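Local coordinates for protein BtGH115A (Bacteroides thetaiotaomicron, PDB 5BY3) that is a family GH115 4-O-methyl-alpha-glucuronidase with specificity for decorated arabinogalactans, at residues A[263-268]-A[274-279]; A[290-295]-A[320-325]; A[698-703]-A[730-735]; A[721-726]-A[764-769]. One frame throughout, in Å; residues are numbered along the deposited sequence.

Interaction 1: A[263-268]-A[274-279]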
# COMPACT_ATOMS: atom_id res chain seq x y z
N TYR A 263 -1.85 -22.49 -22.63
CA TYR A 263 -1.89 -22.46 -21.16
C TYR A 263 -3.31 -22.73 -20.70
O TYR A 263 -4.07 -21.84 -20.28
CB TYR A 263 -1.39 -21.11 -20.65
CG TYR A 263 -1.29 -20.97 -19.14
CD1 TYR A 263 -0.30 -21.65 -18.42
CD2 TYR A 263 -2.14 -20.10 -18.44
CE1 TYR A 263 -0.18 -21.48 -17.03
CE2 TYR A 263 -2.05 -19.93 -17.06
CZ TYR A 263 -1.06 -20.63 -16.36
OH TYR A 263 -0.94 -20.47 -14.99
N ASP A 264 -3.65 -24.01 -20.78
CA ASP A 264 -5.02 -24.48 -20.72
C ASP A 264 -4.97 -25.86 -20.09
O ASP A 264 -4.31 -26.79 -20.63
CB ASP A 264 -5.59 -24.57 -22.16
CG ASP A 264 -7.02 -25.05 -22.20
OD1 ASP A 264 -7.26 -26.27 -22.10
OD2 ASP A 264 -7.91 -24.20 -22.32
N TYR A 265 -5.64 -26.01 -18.94
CA TYR A 265 -5.53 -27.27 -18.22
C TYR A 265 -6.54 -28.29 -18.73
O TYR A 265 -6.27 -29.49 -18.71
CB TYR A 265 -5.63 -27.06 -16.70
CG TYR A 265 -4.78 -28.00 -15.88
CD1 TYR A 265 -3.40 -27.85 -15.85
CD2 TYR A 265 -5.35 -29.04 -15.12
CE1 TYR A 265 -2.59 -28.69 -15.10
CE2 TYR A 265 -4.56 -29.88 -14.34
CZ TYR A 265 -3.18 -29.70 -14.33
OH TYR A 265 -2.34 -30.51 -13.61
N VAL A 266 -7.69 -27.80 -19.20
CA VAL A 266 -8.73 -28.67 -19.77
C VAL A 266 -8.22 -29.45 -21.00
O VAL A 266 -8.55 -30.61 -21.14
CB VAL A 266 -10.08 -27.93 -20.00
CG1 VAL A 266 -11.15 -28.84 -20.60
CG2 VAL A 266 -10.60 -27.35 -18.69
N ASN A 267 -7.37 -28.84 -21.83
CA ASN A 267 -7.00 -29.43 -23.12
C ASN A 267 -5.53 -29.83 -23.31
O ASN A 267 -5.19 -30.61 -24.23
CB ASN A 267 -7.47 -28.50 -24.25
CG ASN A 267 -8.98 -28.45 -24.37
OD1 ASN A 267 -9.62 -29.48 -24.64
ND2 ASN A 267 -9.57 -27.26 -24.17
N ASN A 268 -4.68 -29.30 -22.42
CA ASN A 268 -3.22 -29.37 -22.55
C ASN A 268 -2.55 -29.51 -21.17
O ASN A 268 -1.36 -29.17 -21.02
CB ASN A 268 -2.71 -28.13 -23.31
CG ASN A 268 -1.28 -28.26 -23.81
OD1 ASN A 268 -0.85 -29.30 -24.31
ND2 ASN A 268 -0.52 -27.17 -23.70
N GLN A 274 3.99 -30.13 -16.52
CA GLN A 274 5.44 -30.20 -16.73
C GLN A 274 6.10 -28.87 -16.41
O GLN A 274 7.01 -28.82 -15.59
CB GLN A 274 5.75 -30.57 -18.19
CG GLN A 274 5.44 -32.02 -18.58
CD GLN A 274 5.90 -32.39 -20.00
OE1 GLN A 274 5.95 -31.54 -20.90
NE2 GLN A 274 6.26 -33.66 -20.20
N PHE A 275 5.65 -27.82 -17.08
CA PHE A 275 5.99 -26.41 -16.85
C PHE A 275 6.14 -26.08 -15.35
O PHE A 275 7.22 -25.70 -14.90
CB PHE A 275 4.88 -25.55 -17.52
CG PHE A 275 4.96 -24.09 -17.25
CD1 PHE A 275 5.92 -23.29 -17.89
CD2 PHE A 275 4.06 -23.48 -16.38
CE1 PHE A 275 5.99 -21.92 -17.65
CE2 PHE A 275 4.13 -22.11 -16.14
CZ PHE A 275 5.09 -21.34 -16.78
N TRP A 276 5.07 -26.25 -14.57
CA TRP A 276 5.08 -26.08 -13.11
C TRP A 276 6.17 -26.93 -12.43
O TRP A 276 6.98 -26.39 -11.65
CB TRP A 276 3.72 -26.45 -12.54
CG TRP A 276 2.61 -25.56 -12.89
CD1 TRP A 276 2.70 -24.25 -13.26
CD2 TRP A 276 1.23 -25.87 -12.85
NE1 TRP A 276 1.46 -23.73 -13.49
CE2 TRP A 276 0.53 -24.69 -13.23
CE3 TRP A 276 0.49 -27.02 -12.56
CZ2 TRP A 276 -0.87 -24.63 -13.31
CZ3 TRP A 276 -0.90 -26.96 -12.62
CH2 TRP A 276 -1.57 -25.76 -13.00
N GLU A 277 6.20 -28.23 -12.77
CA GLU A 277 7.09 -29.23 -12.16
C GLU A 277 8.55 -28.87 -12.19
O GLU A 277 9.24 -28.99 -11.17
CB GLU A 277 6.89 -30.60 -12.82
CG GLU A 277 7.92 -31.66 -12.42
CD GLU A 277 7.72 -32.97 -13.14
OE1 GLU A 277 7.30 -33.96 -12.47
OE2 GLU A 277 7.96 -33.00 -14.37
N ASP A 278 9.04 -28.44 -13.34
CA ASP A 278 10.46 -28.15 -13.48
C ASP A 278 10.89 -27.13 -12.44
O ASP A 278 11.98 -27.22 -11.88
CB ASP A 278 10.76 -27.64 -14.88
CG ASP A 278 10.48 -28.69 -15.96
OD1 ASP A 278 10.24 -29.86 -15.59
OD2 ASP A 278 10.52 -28.32 -17.17
N ARG A 279 9.97 -26.18 -12.18
CA ARG A 279 10.18 -25.06 -11.28
C ARG A 279 10.15 -25.48 -9.81
O ARG A 279 11.06 -25.16 -9.08
CB ARG A 279 9.13 -23.97 -11.56
CG ARG A 279 8.97 -22.88 -10.51
CD ARG A 279 10.22 -22.02 -10.32
NE ARG A 279 10.94 -21.74 -11.56
CZ ARG A 279 10.58 -20.82 -12.44
NH1 ARG A 279 9.49 -20.08 -12.24
NH2 ARG A 279 11.30 -20.65 -13.53
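Tyr263 and Phe275 mark the closest backbone approach, and even there their CA atoms are 9.8 Å apart; no hydrogen bond joins the two segments. Segment 263-268 enters helix 265-283 and 274-279 lies in its regular body, so side chains reaching along the helix must bridge the gap; the helix leads to strand 290-291 of the TIM-barrel-type parallel sheet. Asp264 occupies the N-cap, its OD1 accepting from Asn267 N at 2.6 Å. Asn267 ND2 adds a weak bond to the same oxygen, pinning the first turn at its start. From that turn Tyr265 points at Trp276 and brings CE1 to 3.5 Å from CZ3, at the far end of the indole. The two planes are only 23° from parallel, but with the tyrosine and six-membered ring centroids 5.3 Å apart they barely overlap. Trp276 carries CG anti to its carbonyl carbon (chi1 -68°), which swings the indole back toward the helix start. Tyr263 comes from before the N-cap: its CE1 is 4.4 Å from Phe275 CE2, while its hydroxyl lies near the indole plane at the edge. Trp255 of helix 251-258 meets both Tyr263 and Phe275 edge-to-face, and helix 308-329 touches Tyr265 and Trp276. The contact is thus buried, aromatic and held by dispersion, whereas the polar end of Tyr265 is satisfied by a hydrogen bond to Asp321.

Interaction 2: A[290-295]-A[320-325]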
# COMPACT_ATOMS: atom_id res chain seq x y z
N TYR A 290 3.66 -20.72 -2.09
CA TYR A 290 3.14 -21.30 -3.34
C TYR A 290 1.75 -20.79 -3.54
O TYR A 290 0.86 -21.06 -2.70
CB TYR A 290 3.16 -22.84 -3.28
CG TYR A 290 4.56 -23.38 -3.32
CD1 TYR A 290 5.19 -23.61 -4.55
CD2 TYR A 290 5.32 -23.59 -2.15
CE1 TYR A 290 6.48 -24.06 -4.62
CE2 TYR A 290 6.63 -24.06 -2.22
CZ TYR A 290 7.19 -24.27 -3.46
OH TYR A 290 8.48 -24.71 -3.62
N THR A 291 1.57 -20.01 -4.61
CA THR A 291 0.22 -19.59 -5.00
C THR A 291 -0.48 -20.78 -5.69
O THR A 291 0.10 -21.40 -6.58
CB THR A 291 0.24 -18.33 -5.91
OG1 THR A 291 0.45 -17.16 -5.10
CG2 THR A 291 -1.08 -18.12 -6.61
N LEU A 292 -1.71 -21.09 -5.28
CA LEU A 292 -2.45 -22.18 -5.91
C LEU A 292 -3.43 -21.67 -6.94
O LEU A 292 -3.72 -20.46 -6.98
CB LEU A 292 -3.16 -23.04 -4.86
CG LEU A 292 -2.30 -23.89 -3.94
CD1 LEU A 292 -3.19 -24.95 -3.29
CD2 LEU A 292 -1.14 -24.54 -4.68
N GLY A 293 -3.93 -22.58 -7.78
CA GLY A 293 -5.00 -22.26 -8.73
C GLY A 293 -4.49 -21.95 -10.11
O GLY A 293 -3.37 -22.28 -10.46
N MSE A 294 -5.35 -21.30 -10.90
CA MSE A 294 -5.09 -20.99 -12.31
C MSE A 294 -5.99 -19.86 -12.78
O MSE A 294 -7.21 -19.86 -12.54
CB MSE A 294 -5.27 -22.21 -13.21
CG MSE A 294 -4.45 -22.02 -14.48
SE MSE A 294 -4.37 -23.71 -15.49
CE MSE A 294 -3.42 -23.23 -17.13
N ARG A 295 -5.38 -18.88 -13.45
CA ARG A 295 -6.09 -17.84 -14.21
C ARG A 295 -5.52 -17.84 -15.62
O ARG A 295 -5.11 -18.91 -16.12
CB ARG A 295 -5.95 -16.46 -13.53
CG ARG A 295 -6.68 -16.31 -12.19
CD ARG A 295 -6.38 -14.95 -11.55
NE ARG A 295 -7.28 -13.89 -12.03
CZ ARG A 295 -6.89 -12.71 -12.50
NH1 ARG A 295 -5.61 -12.35 -12.55
NH2 ARG A 295 -7.82 -11.85 -12.91
N VAL A 320 -5.38 -30.58 -6.84
CA VAL A 320 -4.98 -31.95 -6.54
C VAL A 320 -3.61 -32.25 -7.13
O VAL A 320 -2.77 -32.84 -6.46
CB VAL A 320 -6.08 -32.99 -6.93
CG1 VAL A 320 -5.59 -34.42 -6.78
CG2 VAL A 320 -7.35 -32.80 -6.09
N ASP A 321 -3.36 -31.78 -8.35
CA ASP A 321 -2.05 -31.98 -9.00
C ASP A 321 -0.97 -31.05 -8.47
O ASP A 321 0.22 -31.44 -8.42
CB ASP A 321 -2.09 -31.76 -10.51
CG ASP A 321 -3.21 -32.53 -11.21
OD1 ASP A 321 -4.16 -33.01 -10.55
OD2 ASP A 321 -3.11 -32.62 -12.46
N GLN A 322 -1.38 -29.83 -8.12
CA GLN A 322 -0.45 -28.82 -7.62
C GLN A 322 0.09 -29.20 -6.24
O GLN A 322 1.30 -29.19 -6.03
CB GLN A 322 -1.08 -27.44 -7.59
CG GLN A 322 -1.13 -26.78 -8.95
CD GLN A 322 -1.82 -25.42 -8.91
OE1 GLN A 322 -2.59 -25.11 -7.99
NE2 GLN A 322 -1.55 -24.61 -9.91
N ARG A 323 -0.81 -29.55 -5.32
CA ARG A 323 -0.42 -30.15 -4.04
C ARG A 323 0.35 -31.49 -4.22
O ARG A 323 1.28 -31.79 -3.45
CB ARG A 323 -1.65 -30.29 -3.12
CG ARG A 323 -2.14 -28.94 -2.64
CD ARG A 323 -3.59 -28.87 -2.19
NE ARG A 323 -3.84 -29.49 -0.87
CZ ARG A 323 -3.38 -29.05 0.31
NH1 ARG A 323 -2.61 -27.98 0.42
NH2 ARG A 323 -3.70 -29.71 1.41
N GLY A 324 -0.01 -32.24 -5.25
CA GLY A 324 0.76 -33.38 -5.72
C GLY A 324 2.24 -33.12 -5.86
O GLY A 324 3.04 -33.88 -5.32
N LEU A 325 2.62 -32.08 -6.59
CA LEU A 325 4.05 -31.79 -6.81
C LEU A 325 4.77 -31.40 -5.52
O LEU A 325 5.97 -31.66 -5.33
CB LEU A 325 4.25 -30.65 -7.81
CG LEU A 325 3.88 -30.89 -9.26
CD1 LEU A 325 3.26 -29.63 -9.91
CD2 LEU A 325 5.13 -31.36 -9.96
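The polar edge of the flat Gln322 carboxamide, OE1 and NE2, meets the backbone of Gly293, while the Leu292 side chain slides past in the opposite direction. Gly293 N donates to Gln322 OE1 at 2.9 Å; the bond is nearly straight (167°) and lies in the carbonyl plane, on a lone pair. In return Gln322 NE2 donates to Gly293 O at 3.0 Å, with this acceptor tilted somewhat out of the amide plane. With chi2 at 177° the chain of Gln322 runs out straight, long enough to carry the amide from helix 308-329 to the loop after strand 290-291. Leu292 CD2 sits 3.7 Å from Gln322 OE1, and its other methyl, CD1, is 4.1 Å from Arg323 CD, where the two side chains cross at about a right angle. The Arg323 guanidinium goes on to Asp360 and Gln339. Gly293 has a positive phi (97°), where a CB would jam against the carbonyl O of Leu292. A leucine in place of Gln322 would probably leave both the N-H and the carbonyl of buried Gly293 without these partners. Strand 290-291, helix 308-329 and parallel strand 339-341 form a TIM-barrel-type beta-alpha-beta crossover; the paired donor and acceptor fix the amide's rotation and tie the loop to the crossover helix.

Interaction 3: A[698-703]-A[730-735]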
# COMPACT_ATOMS: atom_id res chain seq x y z
N PRO A 698 -16.98 5.23 -0.13
CA PRO A 698 -17.43 4.17 -1.03
C PRO A 698 -16.79 2.80 -0.68
O PRO A 698 -16.37 2.06 -1.58
CB PRO A 698 -16.98 4.65 -2.39
CG PRO A 698 -15.68 5.38 -2.10
CD PRO A 698 -15.82 5.96 -0.70
N ASN A 699 -16.77 2.43 0.60
CA ASN A 699 -16.22 1.13 0.94
C ASN A 699 -17.25 -0.01 0.62
O ASN A 699 -18.38 0.27 0.15
CB ASN A 699 -15.70 1.10 2.37
CG ASN A 699 -16.81 1.17 3.38
OD1 ASN A 699 -17.37 0.16 3.74
ND2 ASN A 699 -17.15 2.37 3.82
N HIS A 700 -16.83 -1.26 0.85
CA HIS A 700 -17.61 -2.45 0.50
C HIS A 700 -18.15 -3.12 1.78
O HIS A 700 -17.51 -2.99 2.85
CB HIS A 700 -16.75 -3.44 -0.31
CG HIS A 700 -16.26 -2.91 -1.63
ND1 HIS A 700 -17.09 -2.74 -2.72
CD2 HIS A 700 -15.02 -2.55 -2.05
CE1 HIS A 700 -16.39 -2.28 -3.74
NE2 HIS A 700 -15.14 -2.14 -3.36
N PRO A 701 -19.29 -3.86 1.69
CA PRO A 701 -19.91 -4.49 2.90
C PRO A 701 -18.93 -5.28 3.77
O PRO A 701 -18.03 -5.95 3.25
CB PRO A 701 -20.97 -5.45 2.30
CG PRO A 701 -21.28 -4.86 0.95
CD PRO A 701 -19.99 -4.25 0.45
N VAL A 702 -19.07 -5.19 5.08
CA VAL A 702 -18.14 -5.91 5.98
C VAL A 702 -18.65 -7.32 6.27
O VAL A 702 -17.85 -8.24 6.45
CB VAL A 702 -17.87 -5.17 7.29
CG1 VAL A 702 -16.77 -5.87 8.09
CG2 VAL A 702 -17.52 -3.70 7.01
N HIS A 703 -19.97 -7.45 6.35
CA HIS A 703 -20.63 -8.75 6.45
C HIS A 703 -21.94 -8.70 5.72
O HIS A 703 -22.77 -7.79 5.91
CB HIS A 703 -20.87 -9.18 7.89
CG HIS A 703 -19.61 -9.43 8.65
ND1 HIS A 703 -19.28 -8.72 9.79
CD2 HIS A 703 -18.59 -10.29 8.43
CE1 HIS A 703 -18.12 -9.15 10.24
NE2 HIS A 703 -17.67 -10.09 9.43
N GLU A 730 -20.74 0.98 -13.49
CA GLU A 730 -20.65 2.42 -13.72
C GLU A 730 -20.57 3.24 -12.39
O GLU A 730 -19.69 4.11 -12.25
CB GLU A 730 -21.85 2.87 -14.58
CG GLU A 730 -21.80 4.31 -15.08
CD GLU A 730 -20.55 4.61 -15.89
OE1 GLU A 730 -20.08 3.71 -16.63
OE2 GLU A 730 -20.04 5.74 -15.77
N GLU A 731 -21.44 2.92 -11.42
CA GLU A 731 -21.41 3.55 -10.11
C GLU A 731 -20.13 3.31 -9.31
O GLU A 731 -19.61 4.24 -8.68
CB GLU A 731 -22.61 3.14 -9.26
CG GLU A 731 -22.83 4.04 -8.06
CD GLU A 731 -24.11 3.69 -7.33
OE1 GLU A 731 -24.17 2.69 -6.56
OE2 GLU A 731 -25.06 4.47 -7.52
N TRP A 732 -19.64 2.08 -9.33
CA TRP A 732 -18.39 1.77 -8.68
C TRP A 732 -17.23 2.59 -9.32
O TRP A 732 -16.29 2.97 -8.63
CB TRP A 732 -18.11 0.26 -8.69
CG TRP A 732 -16.72 -0.07 -8.17
CD1 TRP A 732 -16.33 -0.26 -6.86
CD2 TRP A 732 -15.51 -0.13 -8.95
NE1 TRP A 732 -14.96 -0.49 -6.79
CE2 TRP A 732 -14.44 -0.42 -8.06
CE3 TRP A 732 -15.24 -0.02 -10.32
CZ2 TRP A 732 -13.12 -0.60 -8.50
CZ3 TRP A 732 -13.91 -0.16 -10.74
CH2 TRP A 732 -12.88 -0.45 -9.83
N LYS A 733 -17.33 2.88 -10.61
CA LYS A 733 -16.26 3.56 -11.32
C LYS A 733 -16.24 5.00 -10.85
O LYS A 733 -15.20 5.53 -10.52
CB LYS A 733 -16.45 3.49 -12.85
CG LYS A 733 -15.95 2.19 -13.47
CD LYS A 733 -16.36 2.09 -14.93
CE LYS A 733 -15.95 0.76 -15.56
NZ LYS A 733 -16.49 0.67 -16.96
N GLU A 734 -17.42 5.60 -10.82
CA GLU A 734 -17.69 6.91 -10.27
C GLU A 734 -17.19 6.96 -8.83
O GLU A 734 -16.48 7.89 -8.46
CB GLU A 734 -19.20 7.19 -10.32
CG GLU A 734 -19.67 8.18 -11.37
CD GLU A 734 -18.83 8.17 -12.64
OE1 GLU A 734 -18.91 7.17 -13.38
OE2 GLU A 734 -18.09 9.15 -12.89
N ASN A 735 -17.57 5.95 -8.03
CA ASN A 735 -17.27 5.92 -6.61
C ASN A 735 -15.76 6.06 -6.40
O ASN A 735 -15.34 6.94 -5.70
CB ASN A 735 -17.78 4.61 -5.96
CG ASN A 735 -19.29 4.65 -5.58
OD1 ASN A 735 -20.04 5.60 -5.88
ND2 ASN A 735 -19.73 3.58 -4.90
O HOH W 1 -18.30 1.29 -4.25
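A rim-to-rim aromatic pair, His700 with Trp732, and an apolar touch of Pro698 on Asn735 bring the loop after strand 689-696 against helix 730-738 in the C-terminal part of the chain. The imidazole CE1 lies 3.7 Å from Trp732 CD1, and the indole NE1 meets the imidazole edge in its plane. With ring planes at 22° and the centroids of the imidazole and the five-membered indole ring 5.6 Å apart, neither ring covers the face of the other. Trp732 reaches the loop because its CG stands anti to the backbone N (chi1 173°). One turn further along the helix, Asn735 CB packs against Pro698 CB at 3.7 Å. Water 1 extends this touch: it accepts from Asn735 ND2 at 2.8 Å and donates a weak, long bond of 3.4 Å to Pro698 O, while the other end of the Asn735 amide, OD1, is bonded to Arg738. The two rings converge on a common partner, since His700 NE2 and Trp732 NE1 both hydrogen-bond to Asp368 OD2 in the TIM-barrel region, and Arg374 forms a cation-pi contact with Trp732. With a leucine instead of His700, Asp368 would probably lose one of these two nitrogen partners and the indole its imidazole neighbour. The direct packing is aromatic and apolar, while the polar hold lies at its edge, where two ring nitrogens meet one carboxylate oxygen.

Interaction 4: A[721-726]-A[764-769]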
# COMPACT_ATOMS: atom_id res chain seq x y z
N ILE A 721 -32.10 3.16 2.20
CA ILE A 721 -31.21 3.49 1.08
C ILE A 721 -29.89 2.71 1.12
O ILE A 721 -29.15 2.83 2.09
CB ILE A 721 -30.90 5.00 1.02
CG1 ILE A 721 -32.20 5.81 0.83
CG2 ILE A 721 -29.94 5.27 -0.12
CD1 ILE A 721 -31.99 7.32 0.75
N ALA A 722 -29.64 1.92 0.07
CA ALA A 722 -28.48 1.07 -0.11
C ALA A 722 -27.42 1.76 -1.00
O ALA A 722 -27.78 2.51 -1.92
CB ALA A 722 -28.92 -0.22 -0.77
N TYR A 723 -26.14 1.49 -0.76
CA TYR A 723 -25.07 2.15 -1.54
C TYR A 723 -23.87 1.27 -1.78
O TYR A 723 -22.86 1.75 -2.30
CB TYR A 723 -24.64 3.51 -0.95
CG TYR A 723 -23.94 3.40 0.39
CD1 TYR A 723 -24.68 3.30 1.58
CD2 TYR A 723 -22.54 3.37 0.47
CE1 TYR A 723 -24.04 3.17 2.81
CE2 TYR A 723 -21.89 3.22 1.69
CZ TYR A 723 -22.65 3.14 2.86
OH TYR A 723 -22.01 3.02 4.05
N GLU A 724 -23.97 -0.02 -1.43
CA GLU A 724 -22.96 -0.99 -1.84
C GLU A 724 -23.05 -1.04 -3.37
O GLU A 724 -24.08 -0.70 -3.93
CB GLU A 724 -23.18 -2.38 -1.17
CG GLU A 724 -24.15 -3.36 -1.84
CD GLU A 724 -25.63 -2.93 -1.87
OE1 GLU A 724 -26.03 -2.00 -1.15
OE2 GLU A 724 -26.42 -3.53 -2.65
N THR A 725 -21.93 -1.38 -4.02
CA THR A 725 -21.89 -1.64 -5.44
C THR A 725 -21.47 -3.10 -5.63
O THR A 725 -20.93 -3.76 -4.68
CB THR A 725 -20.85 -0.74 -6.17
OG1 THR A 725 -19.56 -0.97 -5.60
CG2 THR A 725 -21.16 0.70 -6.07
N LYS A 726 -21.66 -3.58 -6.87
CA LYS A 726 -21.35 -4.96 -7.27
C LYS A 726 -20.44 -4.93 -8.47
O LYS A 726 -20.68 -4.17 -9.41
CB LYS A 726 -22.64 -5.75 -7.66
CG LYS A 726 -23.72 -5.92 -6.57
CD LYS A 726 -23.26 -6.79 -5.40
CE LYS A 726 -24.28 -6.80 -4.27
NZ LYS A 726 -23.58 -6.81 -2.95
N GLU A 764 -22.93 -2.88 9.09
CA GLU A 764 -21.69 -2.69 9.81
C GLU A 764 -20.87 -1.44 9.41
O GLU A 764 -20.97 -0.40 10.09
CB GLU A 764 -20.85 -3.98 9.80
CG GLU A 764 -19.94 -4.11 11.02
CD GLU A 764 -19.83 -5.54 11.53
OE1 GLU A 764 -20.83 -6.28 11.48
OE2 GLU A 764 -18.74 -5.92 12.00
N GLY A 765 -20.10 -1.50 8.32
CA GLY A 765 -19.06 -0.47 8.07
C GLY A 765 -19.51 0.74 7.28
O GLY A 765 -19.04 0.97 6.15
N VAL A 766 -20.43 1.51 7.88
CA VAL A 766 -21.10 2.67 7.25
C VAL A 766 -20.36 3.91 7.68
O VAL A 766 -20.29 4.21 8.89
CB VAL A 766 -22.55 2.82 7.73
CG1 VAL A 766 -23.18 4.13 7.28
CG2 VAL A 766 -23.38 1.62 7.29
N ILE A 767 -19.79 4.64 6.72
CA ILE A 767 -18.97 5.76 7.14
C ILE A 767 -19.45 6.99 6.43
O ILE A 767 -19.34 7.08 5.20
CB ILE A 767 -17.47 5.51 6.91
CG1 ILE A 767 -16.99 4.39 7.81
CG2 ILE A 767 -16.65 6.75 7.22
CD1 ILE A 767 -16.07 3.43 7.09
N LEU A 768 -20.00 7.92 7.22
CA LEU A 768 -20.51 9.19 6.72
C LEU A 768 -19.39 10.19 6.52
O LEU A 768 -18.50 10.30 7.36
CB LEU A 768 -21.60 9.75 7.67
CG LEU A 768 -22.27 11.06 7.22
CD1 LEU A 768 -23.18 10.92 6.00
CD2 LEU A 768 -23.03 11.73 8.37
N ASP A 769 -19.46 10.92 5.41
CA ASP A 769 -18.49 11.95 5.05
C ASP A 769 -19.15 13.32 5.08
O ASP A 769 -18.77 14.15 5.86
CB ASP A 769 -17.87 11.69 3.67
CG ASP A 769 -16.49 12.32 3.51
OD1 ASP A 769 -15.93 12.67 4.54
OD2 ASP A 769 -15.95 12.45 2.37
O HOH W 2 -19.28 3.84 3.92
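Tyr723 brings its hydroxyl up to Val766, the residue that follows Gly765, the centre of an inverse gamma turn close to the start of strand 766-772. The turn is closed by Val766 N donating to Glu764 O at 3.0 Å. Tyr723 OH lies 3.3 Å from Val766 CA and 3.6 Å from Val766 CG1, so a single atom at the end of the phenol makes the approach while the ring itself stays behind. With CG1 of Val766 anti to its backbone N (chi1 170°), both methyls face the hydroxyl from one side, CG2 at 3.8 Å from Tyr723 OH. The ring gets there through a chi1 of 67°, with CG wedged between the backbone N and the carbonyl carbon. Strand 719-722, which ends just before Tyr723, is an outer member of a four-stranded antiparallel sheet, whereas 766-772 belongs to a separate antiparallel sheet. The tyrosine therefore reaches from one sheet to the other, consistent with a galactose-binding-like beta domain. Its side chain also rests on Ala741 and Arg743 of strand 741-748, which shares the second sheet. No direct hydrogen bond joins the two segments, and water 2 supplies the polar link between them: it is 2.9 Å from Tyr723 OH, in a hydrogen bond, and accepts from Ile767 N at 3.0 Å.

The four contacts fall into two clusters. Interactions 1 and 2 follow one another along the chain, have centres 10 Å apart and touch directly: Trp276 CH2 lies 3.3 Å from Gln322 NE2, so the indole packs on the amide that holds Gly293. Interactions 3 and 4 interleave in sequence, with centres 8 Å apart, and Thr725 of 721-726 meets helix 730-738, its OG1 3.5 Å from Trp732 CD1. Between the clusters, interactions 2 and 3 come closest, with nearest atoms about 13 Å apart and no touch; for interactions 2 and 4 that gap is about 15 Å. The nickel ion is bound at Leu404 and Asp436, outside all eight segments.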